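Local coordinates for protein acetaldehyde dehydrogenase (Acetylating) (Geobacillus thermoglucosidasius, PDB 5J78) that probably catalyses the coenzyme A-dependent oxidation of acetaldehyde to acetyl-CoA with a nicotinamide cofactor, and the reverse reduction, at residues Ile33-Val36 with Arg37-Glu41; Ala45-Lys48 with Ile49-Met53; Lys374-Glu377 with Glu378-Leu382; Glu401-Lys404 with Val405-Tyr409. All coordinates share one frame; numbering follows the deposited sequence.

Interaction 1 of 4, residues Ile33-Val36 with Arg37-Glu41; sequences IQEV and RNYLE
E35 OE2 is gripped by two hydroxyls: Y39 OH, one helical turn on, gives it a weak bond of 2.6 Å, and T198 OG1 is its second hydrogen-bond partner. To get there the glutamate chain runs extended, CG anti to the backbone N (chi1 -177°), and crosses the tyrosine ring on a slant. Its CG methylene lies over the ring face as a CH-pi contact, 3.8 Å from the Y39 ring centroid, and carboxylate and ring planes are 33° apart. With a phenylalanine at Y39 the methylene could still lie on the ring, but E35 OE2 would probably lose one of its two hydroxyl partners. On another side of this turn of helix 28-51, V36 CG1 meets L40 CD1 at 3.8 Å. I33 and V36 pack on helix 202-210, while Y39 and L40 reach V162 of strand 160-165. I33 and R37 run side by side, with I33 CG2 3.6 Å from R37 NE. The guanidinium beyond forms salt bridges to E207 of its own chain and to D27 and D29 of the second subunit, so the arginine charge is balanced by acids on both sides of the interface and ties the helix to that subunit.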
loop_
_atom_site.group_PDB
_atom_site.type_symbol
_atom_site.label_atom_id
_atom_site.label_comp_id
_atom_site.label_asym_id
_atom_site.label_seq_id
_atom_site.Cartn_x
_atom_site.Cartn_y
_atom_site.Cartn_z
ATOM N N ILE A 33 -7.512 -14.128 12.433
ATOM C CA ILE A 33 -8.425 -13.589 11.418
ATOM C C ILE A 33 -9.742 -14.362 11.386
ATOM O O ILE A 33 -10.825 -13.765 11.387
ATOM C CB ILE A 33 -7.789 -13.594 9.999
ATOM C CG1 ILE A 33 -6.605 -12.631 9.946
ATOM C CG2 ILE A 33 -8.812 -13.153 8.928
ATOM C CD1 ILE A 33 -5.748 -12.782 8.674
ATOM N N GLN A 34 -9.647 -15.685 11.340
ATOM C CA GLN A 34 -10.824 -16.533 11.365
ATOM C C GLN A 34 -11.705 -16.210 12.569
ATOM O O GLN A 34 -12.929 -16.092 12.449
ATOM C CB GLN A 34 -10.414 -18.006 11.404
ATOM C CG GLN A 34 -11.564 -18.951 11.211
ATOM C CD GLN A 34 -12.168 -18.811 9.851
ATOM O OE1 GLN A 34 -11.634 -19.321 8.871
ATOM N NE2 GLN A 34 -13.281 -18.100 9.776
ATOM N N GLU A 35 -11.076 -16.063 13.733
ATOM C CA GLU A 35 -11.825 -15.757 14.951
ATOM C C GLU A 35 -12.618 -14.445 14.797
ATOM O O GLU A 35 -13.821 -14.416 15.066
ATOM C CB GLU A 35 -10.879 -15.674 16.142
ATOM C CG GLU A 35 -11.570 -15.419 17.489
ATOM C CD GLU A 35 -10.589 -15.277 18.678
ATOM O OE1 GLU A 35 -9.567 -14.575 18.570
ATOM O OE2 GLU A 35 -10.854 -15.875 19.731
ATOM N N VAL A 36 -11.955 -13.376 14.342
ATOM C CA VAL A 36 -12.644 -12.103 14.045
ATOM C C VAL A 36 -13.849 -12.289 13.125
ATOM O O VAL A 36 -14.950 -11.766 13.392
ATOM C CB VAL A 36 -11.675 -11.081 13.398
ATOM C CG1 VAL A 36 -12.398 -9.840 12.913
ATOM C CG2 VAL A 36 -10.621 -10.691 14.417
ATOM N N ARG A 37 -13.656 -13.045 12.048
ATOM C CA ARG A 37 -14.752 -13.298 11.101
ATOM C C ARG A 37 -15.905 -14.024 11.787
ATOM O O ARG A 37 -17.045 -13.634 11.640
ATOM C CB ARG A 37 -14.260 -14.096 9.897
ATOM C CG ARG A 37 -13.214 -13.325 9.068
ATOM C CD ARG A 37 -12.864 -14.052 7.782
ATOM N NE ARG A 37 -11.876 -13.348 6.963
ATOM C CZ ARG A 37 -11.322 -13.862 5.867
ATOM N NH1 ARG A 37 -11.664 -15.069 5.471
ATOM N NH2 ARG A 37 -10.426 -13.179 5.166
ATOM N N ASN A 38 -15.603 -15.049 12.576
ATOM C CA ASN A 38 -16.638 -15.722 13.340
ATOM C C ASN A 38 -17.383 -14.789 14.309
ATOM O O ASN A 38 -18.601 -14.839 14.394
ATOM C CB ASN A 38 -16.045 -16.888 14.121
ATOM C CG ASN A 38 -15.564 -18.026 13.213
ATOM O OD1 ASN A 38 -16.016 -18.182 12.096
ATOM N ND2 ASN A 38 -14.633 -18.819 13.712
ATOM N N TYR A 39 -16.656 -13.955 15.048
ATOM C CA TYR A 39 -17.298 -13.011 15.965
ATOM C C TYR A 39 -18.213 -12.034 15.243
ATOM O O TYR A 39 -19.308 -11.730 15.718
ATOM C CB TYR A 39 -16.253 -12.213 16.759
ATOM C CG TYR A 39 -15.471 -13.012 17.768
ATOM C CD1 TYR A 39 -15.876 -14.282 18.160
ATOM C CD2 TYR A 39 -14.316 -12.485 18.337
ATOM C CE1 TYR A 39 -15.141 -15.010 19.099
ATOM C CE2 TYR A 39 -13.584 -13.194 19.266
ATOM C CZ TYR A 39 -13.999 -14.461 19.646
ATOM O OH TYR A 39 -13.264 -15.178 20.569
ATOM N N LEU A 40 -17.762 -11.503 14.115
ATOM C CA LEU A 40 -18.575 -10.511 13.426
ATOM C C LEU A 40 -19.855 -11.142 12.865
ATOM O O LEU A 40 -20.918 -10.528 12.893
ATOM C CB LEU A 40 -17.777 -9.845 12.314
ATOM C CG LEU A 40 -16.714 -8.860 12.768
ATOM C CD1 LEU A 40 -15.751 -8.575 11.618
ATOM C CD2 LEU A 40 -17.350 -7.577 13.267
ATOM N N GLU A 41 -19.779 -12.372 12.376
ATOM C CA GLU A 41 -20.987 -12.981 11.822
ATOM C C GLU A 41 -21.950 -13.328 12.948
ATOM O O GLU A 41 -23.147 -13.099 12.840
ATOM C CB GLU A 41 -20.651 -14.198 10.974
ATOM C CG GLU A 41 -20.651 -13.853 9.499
ATOM C CD GLU A 41 -19.687 -14.681 8.713
ATOM O OE1 GLU A 41 -19.629 -15.905 8.966
ATOM O OE2 GLU A 41 -18.981 -14.102 7.857
#

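Interaction 2 of 4, residues Ala45-Lys48 with Ile49-Met53; sequences AAQK and ILEKM. With GOL (glycerol), chain M.
In the C-terminal part of helix 28-51, Q47 and E51 face each other one turn apart and tie their side chains together alongside the backbone bond from E51 N to Q47 O. The amide donor is well aimed: Q47 NE2 to E51 OE1 measures 2.9 Å with an N-H...O angle of 169°, and the oxygen lies almost in the amide plane. Seen from the carboxylate, the amide arrives on the anti side of OE1, 30° out of plane. The glutamine reaches this position with CG anti to its nitrogen (chi1 -170°) and a bend at chi2. Q47 NE2 also donates to R158 O, while the R158 guanidinium returns a bond to E51 O, so R158 is fastened to this turn of the helix at both its ends. Replacing Q47 with leucine would deprive E51 OE1 of its amide donor and would probably leave R158 O without this partner as well. L50 faces I58 and I61 of helix 55-84. A glycerol, probably from the crystallisation liquor, sits over the polar side and accepts at O2 from K48 NZ at 3.2 Å, in one of two lysine conformers; its 2.4 Å approach of O1 to E51 OE1 is too short to be trusted. Shared between E51 OE1 and R158 O, Q47 NE2 has two acceptors, which probably fixes the rotation of the amide.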
loop_
_atom_site.group_PDB
_atom_site.type_symbol
_atom_site.label_atom_id
_atom_site.label_comp_id
_atom_site.label_asym_id
_atom_site.label_seq_id
_atom_site.Cartn_x
_atom_site.Cartn_y
_atom_site.Cartn_z
ATOM N N ALA A 45 -25.861 -11.581 13.649
ATOM C CA ALA A 45 -27.116 -12.243 13.964
ATOM C C ALA A 45 -27.651 -11.793 15.320
ATOM O O ALA A 45 -28.860 -11.641 15.496
ATOM C CB ALA A 45 -26.948 -13.782 13.931
ATOM N N ALA A 46 -26.752 -11.572 16.277
ATOM C CA ALA A 46 -27.160 -11.200 17.626
ATOM C C ALA A 46 -27.796 -9.812 17.635
ATOM O O ALA A 46 -28.828 -9.584 18.272
ATOM C CB ALA A 46 -25.981 -11.238 18.560
ATOM N N GLN A 47 -27.167 -8.882 16.926
ATOM C CA GLN A 47 -27.654 -7.511 16.881
ATOM C C GLN A 47 -29.055 -7.431 16.265
ATOM O O GLN A 47 -29.882 -6.629 16.702
ATOM C CB GLN A 47 -26.684 -6.616 16.097
ATOM C CG GLN A 47 -26.984 -5.123 16.214
ATOM C CD GLN A 47 -28.097 -4.654 15.278
ATOM O OE1 GLN A 47 -28.284 -5.204 14.196
ATOM N NE2 GLN A 47 -28.836 -3.628 15.699
ATOM N N LYS A 48 -29.312 -8.243 15.247
ATOM C CA LYS A 48 -30.635 -8.272 14.632
ATOM C C LYS A 48 -31.691 -8.670 15.657
ATOM O O LYS A 48 -32.791 -8.122 15.679
ATOM C CB LYS A 48 -30.660 -9.233 13.441
ATOM C CG LYS A 48 -30.894 -8.551 12.110
ATOM C CD LYS A 48 -29.667 -8.586 11.236
ATOM C CE LYS A 48 -29.644 -7.397 10.273
ATOM N NZ LYS A 48 -28.276 -7.165 9.723
ATOM N N ILE A 49 -31.350 -9.636 16.504
ATOM C CA ILE A 49 -32.252 -10.058 17.555
ATOM C C ILE A 49 -32.379 -8.943 18.575
ATOM O O ILE A 49 -33.471 -8.626 19.038
ATOM C CB ILE A 49 -31.763 -11.346 18.242
ATOM C CG1 ILE A 49 -31.737 -12.492 17.231
ATOM C CG2 ILE A 49 -32.647 -11.697 19.448
ATOM C CD1 ILE A 49 -31.052 -13.752 17.733
ATOM N N LEU A 50 -31.259 -8.335 18.940
ATOM C CA LEU A 50 -31.319 -7.313 19.957
ATOM C C LEU A 50 -32.205 -6.155 19.485
ATOM O O LEU A 50 -32.993 -5.606 20.257
ATOM C CB LEU A 50 -29.920 -6.799 20.309
ATOM C CG LEU A 50 -29.897 -5.887 21.542
ATOM C CD1 LEU A 50 -30.143 -6.683 22.825
ATOM C CD2 LEU A 50 -28.585 -5.107 21.670
ATOM N N GLU A 51 -32.072 -5.797 18.216
ATOM C CA GLU A 51 -32.721 -4.607 17.681
ATOM C C GLU A 51 -34.249 -4.707 17.736
ATOM O O GLU A 51 -34.944 -3.689 17.717
ATOM C CB GLU A 51 -32.292 -4.357 16.225
ATOM C CG GLU A 51 -32.893 -3.046 15.674
ATOM C CD GLU A 51 -32.237 -2.511 14.395
ATOM O OE1 GLU A 51 -31.120 -2.946 14.027
ATOM O OE2 GLU A 51 -32.855 -1.624 13.752
ATOM N N LYS A 52 -34.767 -5.930 17.785
ATOM C CA LYS A 52 -36.216 -6.143 17.863
ATOM C C LYS A 52 -36.812 -5.929 19.257
ATOM O O LYS A 52 -38.030 -5.854 19.398
ATOM C CB LYS A 52 -36.546 -7.555 17.365
ATOM C CG LYS A 52 -36.239 -7.723 15.869
ATOM C CD LYS A 52 -36.533 -9.108 15.312
ATOM C CE LYS A 52 -36.285 -9.111 13.795
ATOM N NZ LYS A 52 -36.364 -10.474 13.204
ATOM N N MET A 53 -35.977 -5.807 20.286
ATOM C CA MET A 53 -36.491 -5.709 21.660
ATOM C C MET A 53 -37.063 -4.341 22.038
ATOM O O MET A 53 -36.735 -3.321 21.433
ATOM C CB MET A 53 -35.385 -6.068 22.656
ATOM C CG MET A 53 -34.858 -7.460 22.487
ATOM S SD MET A 53 -33.618 -7.849 23.747
ATOM C CE MET A 53 -33.248 -9.530 23.307
HETATM C C1 GOL M . -29.743 -2.382 11.250
HETATM O O1 GOL M . -29.553 -1.926 12.570
HETATM C C2 GOL M . -28.998 -3.703 11.059
HETATM O O2 GOL M . -29.030 -4.105 9.703
HETATM C C3 GOL M . -27.548 -3.565 11.513
HETATM O O3 GOL M . -26.895 -2.483 10.881
#

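Interaction 3 of 4, residues Lys374-Glu377 with Glu378-Leu382; sequences KGME and EASEL
M376 O is held from opposite faces of its plane by one residue, S380, whose backbone N lies 2.9 Å away and whose OG lies 3.2 Å away. The hydroxyl is placed there by a chi1 of -67°, which sets OG beside its own nitrogen, and K413 NZ is its stronger partner. Nearby, A379 CB rests 3.3 Å from M376 O on the inner side of the turn, where Y247, V373 and Y409 press against the alanine. This first turn belongs to helix 376-388, which leaves strand 367-373 of the large parallel sheet through G375, its N-cap. E378, third residue of the helix, reaches back past the cap: its chain is extended, and K374 N donates to E378 OE2 at 2.6 Å, nearly in line with the C-O bond. The bent lysine chain passes the same oxygen, with K374 CD 3.3 Å from E378 OE2. K374 NZ stays 4.1 Å from E378 OE2, beyond a salt bridge. The outer side is looser. E377 and E381 are exposed there, carboxylate planes 66° apart, and like charges come near each other, although E381 has two deposited conformers and the approach is therefore doubtful.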
loop_
_atom_site.group_PDB
_atom_site.type_symbol
_atom_site.label_atom_id
_atom_site.label_comp_id
_atom_site.label_asym_id
_atom_site.label_seq_id
_atom_site.Cartn_x
_atom_site.Cartn_y
_atom_site.Cartn_z
ATOM N N LYS A 374 5.053 33.839 36.645
ATOM C CA LYS A 374 4.836 35.136 37.290
ATOM C C LYS A 374 3.348 35.432 37.427
ATOM O O LYS A 374 2.899 35.946 38.460
ATOM C CB LYS A 374 5.538 36.240 36.508
ATOM C CG LYS A 374 7.001 36.470 36.892
ATOM C CD LYS A 374 7.974 35.860 35.879
ATOM C CE LYS A 374 7.843 36.506 34.494
ATOM N NZ LYS A 374 9.085 36.367 33.667
ATOM N N GLY A 375 2.584 35.091 36.392
ATOM C CA GLY A 375 1.142 35.235 36.438
ATOM C C GLY A 375 0.420 34.371 35.415
ATOM O O GLY A 375 1.007 33.474 34.805
ATOM N N MET A 376 -0.863 34.670 35.248
ATOM C CA MET A 376 -1.755 33.986 34.316
ATOM C C MET A 376 -1.293 33.980 32.871
ATOM O O MET A 376 -1.428 32.974 32.176
ATOM C CB MET A 376 -3.130 34.639 34.387
ATOM C CG MET A 376 -3.974 34.500 33.135
ATOM S SD MET A 376 -5.662 35.041 33.456
ATOM C CE MET A 376 -5.465 36.772 33.896
ATOM N N GLU A 377 -0.778 35.108 32.399
ATOM C CA GLU A 377 -0.324 35.180 31.011
ATOM C C GLU A 377 0.843 34.235 30.759
ATOM O O GLU A 377 0.870 33.545 29.747
ATOM C CB GLU A 377 0.084 36.604 30.634
ATOM C CG GLU A 377 0.660 36.713 29.222
ATOM C CD GLU A 377 1.074 38.128 28.859
ATOM O OE1 GLU A 377 1.060 39.005 29.753
ATOM O OE2 GLU A 377 1.411 38.358 27.677
ATOM N N GLU A 378 1.815 34.211 31.666
ATOM C CA GLU A 378 2.943 33.290 31.515
ATOM C C GLU A 378 2.468 31.840 31.636
ATOM O O GLU A 378 2.971 30.952 30.940
ATOM C CB GLU A 378 4.038 33.557 32.557
ATOM C CG GLU A 378 5.202 32.562 32.446
ATOM C CD GLU A 378 6.387 32.909 33.323
ATOM O OE1 GLU A 378 7.515 32.523 32.956
ATOM O OE2 GLU A 378 6.194 33.553 34.376
ATOM N N ALA A 379 1.517 31.612 32.538
ATOM C CA ALA A 379 0.883 30.305 32.694
ATOM C C ALA A 379 0.232 29.826 31.371
ATOM O O ALA A 379 0.398 28.677 30.969
ATOM C CB ALA A 379 -0.151 30.362 33.821
ATOM N N SER A 380 -0.475 30.713 30.680
ATOM C CA SER A 380 -1.106 30.346 29.410
ATOM C C SER A 380 -0.109 29.966 28.324
ATOM O O SER A 380 -0.313 29.001 27.588
ATOM C CB SER A 380 -1.969 31.491 28.899
ATOM O OG SER A 380 -3.084 31.701 29.746
ATOM N N GLU A 381 0.977 30.720 28.224
ATOM C CA GLU A 381 2.003 30.437 27.229
ATOM C C GLU A 381 2.683 29.081 27.482
ATOM O O GLU A 381 2.987 28.353 26.535
ATOM C CB GLU A 381 3.034 31.573 27.211
ATOM C CG GLU A 381 2.424 32.941 26.841
ATOM C CD GLU A 381 3.330 34.127 27.175
ATOM O OE1 GLU A 381 3.050 35.244 26.685
ATOM O OE2 GLU A 381 4.312 33.949 27.931
ATOM N N LEU A 382 2.915 28.736 28.752
ATOM C CA LEU A 382 3.497 27.428 29.095
ATOM C C LEU A 382 2.490 26.287 28.871
ATOM O O LEU A 382 2.831 25.242 28.323
ATOM C CB LEU A 382 3.972 27.390 30.553
ATOM C CG LEU A 382 5.367 27.918 30.878
ATOM C CD1 LEU A 382 5.544 27.838 32.368
ATOM C CD2 LEU A 382 6.453 27.135 30.154
#

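Interaction 4 of 4, residues Glu401-Lys404 with Val405-Tyr409; sequences EDEK and VIEAY
The D402 carboxylate carries the V405 side chain over one face: V405 CG2 stands almost straight above D402 CG at 3.2 Å, a tight apolar cover. The E403 and E407 carboxylates, by contrast, meet nearly at right angles, their planes 79° apart, with E403 OE2 only 2.6 Å from E407 OE2. Two oxygens this close suggest that one of the acids holds a proton. Both pairs belong to the first turns of helix 403-410, the crossover of a beta-alpha-beta unit between strands 395-399 and 415-420. D402 is the N-cap: with CG anti to its own nitrogen (chi1 -171°), OD1 faces the helix start and accepts weak bonds from K404 N at 3.2 Å and V405 N at 3.4 Å. Further round, K404, bent at chi2 and chi4, lies alongside E407, and K404 NZ makes a salt bridge of 3.3 Å to E407 OE1 on the syn side of the carboxylate, 23° out of its plane. E407 is therefore approached at one oxygen by an ammonium and at the other by a second acid. W125 of the third subunit packs against both glutamates, and R118 of that subunit forms a long, weak ion pair with E407 OE2. I406 turns another way, towards F468 of the same neighbour and A400 of its own chain. V405 and A408 instead rest on M376 of helix 376-388. I406 CG1 lies 3.4 Å from D402 O, the carbonyl that also accepts from I406 N.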
loop_
_atom_site.group_PDB
_atom_site.type_symbol
_atom_site.label_atom_id
_atom_site.label_comp_id
_atom_site.label_asym_id
_atom_site.label_seq_id
_atom_site.Cartn_x
_atom_site.Cartn_y
_atom_site.Cartn_z
ATOM N N GLU A 401 -9.784 30.899 42.924
ATOM C CA GLU A 401 -11.057 31.395 43.452
ATOM C C GLU A 401 -11.454 32.724 42.802
ATOM O O GLU A 401 -12.563 33.223 42.995
ATOM C CB GLU A 401 -10.974 31.538 44.972
ATOM C CG GLU A 401 -10.730 30.207 45.695
ATOM C CD GLU A 401 -11.823 29.175 45.433
ATOM O OE1 GLU A 401 -12.966 29.574 45.116
ATOM O OE2 GLU A 401 -11.539 27.960 45.539
ATOM N N ASP A 402 -10.542 33.277 42.017
ATOM C CA ASP A 402 -10.783 34.509 41.286
ATOM C C ASP A 402 -11.511 34.178 39.981
ATOM O O ASP A 402 -10.891 33.706 39.029
ATOM C CB ASP A 402 -9.450 35.225 41.020
ATOM C CG ASP A 402 -9.629 36.622 40.453
ATOM O OD1 ASP A 402 -10.628 36.871 39.748
ATOM O OD2 ASP A 402 -8.748 37.473 40.698
ATOM N N GLU A 403 -12.822 34.413 39.958
ATOM C CA GLU A 403 -13.674 34.099 38.806
ATOM C C GLU A 403 -13.238 34.752 37.493
ATOM O O GLU A 403 -13.381 34.154 36.425
ATOM C CB GLU A 403 -15.110 34.512 39.105
ATOM C CG GLU A 403 -16.092 34.381 37.915
ATOM C CD GLU A 403 -16.247 32.949 37.426
ATOM O OE1 GLU A 403 -15.993 32.008 38.211
ATOM O OE2 GLU A 403 -16.624 32.762 36.254
ATOM N N LYS A 404 -12.709 35.972 37.556
ATOM C CA LYS A 404 -12.352 36.687 36.339
ATOM C C LYS A 404 -11.086 36.107 35.748
ATOM O O LYS A 404 -10.934 36.044 34.529
ATOM C CB LYS A 404 -12.193 38.190 36.607
ATOM C CG LYS A 404 -13.524 38.915 36.919
ATOM C CD LYS A 404 -14.588 38.767 35.800
ATOM C CE LYS A 404 -15.978 39.230 36.243
ATOM N NZ LYS A 404 -17.024 38.199 35.969
ATOM N N VAL A 405 -10.184 35.671 36.616
ATOM C CA VAL A 405 -8.994 34.954 36.177
ATOM C C VAL A 405 -9.369 33.622 35.506
ATOM O O VAL A 405 -8.828 33.265 34.446
ATOM C CB VAL A 405 -8.054 34.703 37.355
ATOM C CG1 VAL A 405 -6.827 33.908 36.901
ATOM C CG2 VAL A 405 -7.645 36.058 37.973
ATOM N N ILE A 406 -10.294 32.902 36.130
ATOM C CA ILE A 406 -10.786 31.645 35.587
ATOM C C ILE A 406 -11.333 31.872 34.177
ATOM O O ILE A 406 -10.905 31.225 33.229
ATOM C CB ILE A 406 -11.878 31.042 36.479
ATOM C CG1 ILE A 406 -11.286 30.588 37.816
ATOM C CG2 ILE A 406 -12.518 29.848 35.804
ATOM C CD1 ILE A 406 -12.353 30.221 38.857
ATOM N N GLU A 407 -12.264 32.812 34.057
ATOM C CA GLU A 407 -12.838 33.182 32.764
ATOM C C GLU A 407 -11.774 33.556 31.738
ATOM O O GLU A 407 -11.818 33.108 30.591
ATOM C CB GLU A 407 -13.824 34.338 32.951
ATOM C CG GLU A 407 -15.195 33.869 33.448
ATOM C CD GLU A 407 -16.083 35.001 33.956
ATOM O OE1 GLU A 407 -15.716 36.185 33.779
ATOM O OE2 GLU A 407 -17.153 34.703 34.534
ATOM N N ALA A 408 -10.806 34.363 32.144
ATOM C CA ALA A 408 -9.726 34.785 31.240
ATOM C C ALA A 408 -8.751 33.657 30.851
ATOM O O ALA A 408 -8.255 33.599 29.711
ATOM C CB ALA A 408 -8.952 35.929 31.884
ATOM N N TYR A 409 -8.464 32.767 31.795
ATOM C CA TYR A 409 -7.476 31.709 31.565
ATOM C C TYR A 409 -8.046 30.610 30.657
ATOM O O TYR A 409 -7.352 30.087 29.783
ATOM C CB TYR A 409 -7.016 31.092 32.898
ATOM C CG TYR A 409 -5.958 30.023 32.730
ATOM C CD1 TYR A 409 -4.676 30.355 32.340
ATOM C CD2 TYR A 409 -6.244 28.682 32.948
ATOM C CE1 TYR A 409 -3.703 29.390 32.171
ATOM C CE2 TYR A 409 -5.258 27.705 32.798
ATOM C CZ TYR A 409 -3.989 28.071 32.415
ATOM O OH TYR A 409 -3.005 27.119 32.236
#

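How the interactions relate
The four contacts form two pairs on opposite sides of the chain's centre. Interactions 1 and 2 are successive parts of helix 28-51, their centres 18 Å apart, and each lies by a glycerol; a magnesium ion is about 8 Å from the side chain of K48. Interactions 3 and 4 sit at the starts of two neighbouring helices, centres 13 Å apart, and touch directly: S380 OG lies 3.3 Å from Y409 CD1 and M376 SD 3.8 Å from A408 CB. Between the pairs, interactions 1 and 3 are about 41 Å apart at their nearest atoms, as are interactions 2 and 4. Subunit interfaces involve interactions 1 and 4. None includes C273, which is modified to a sulfinic acid.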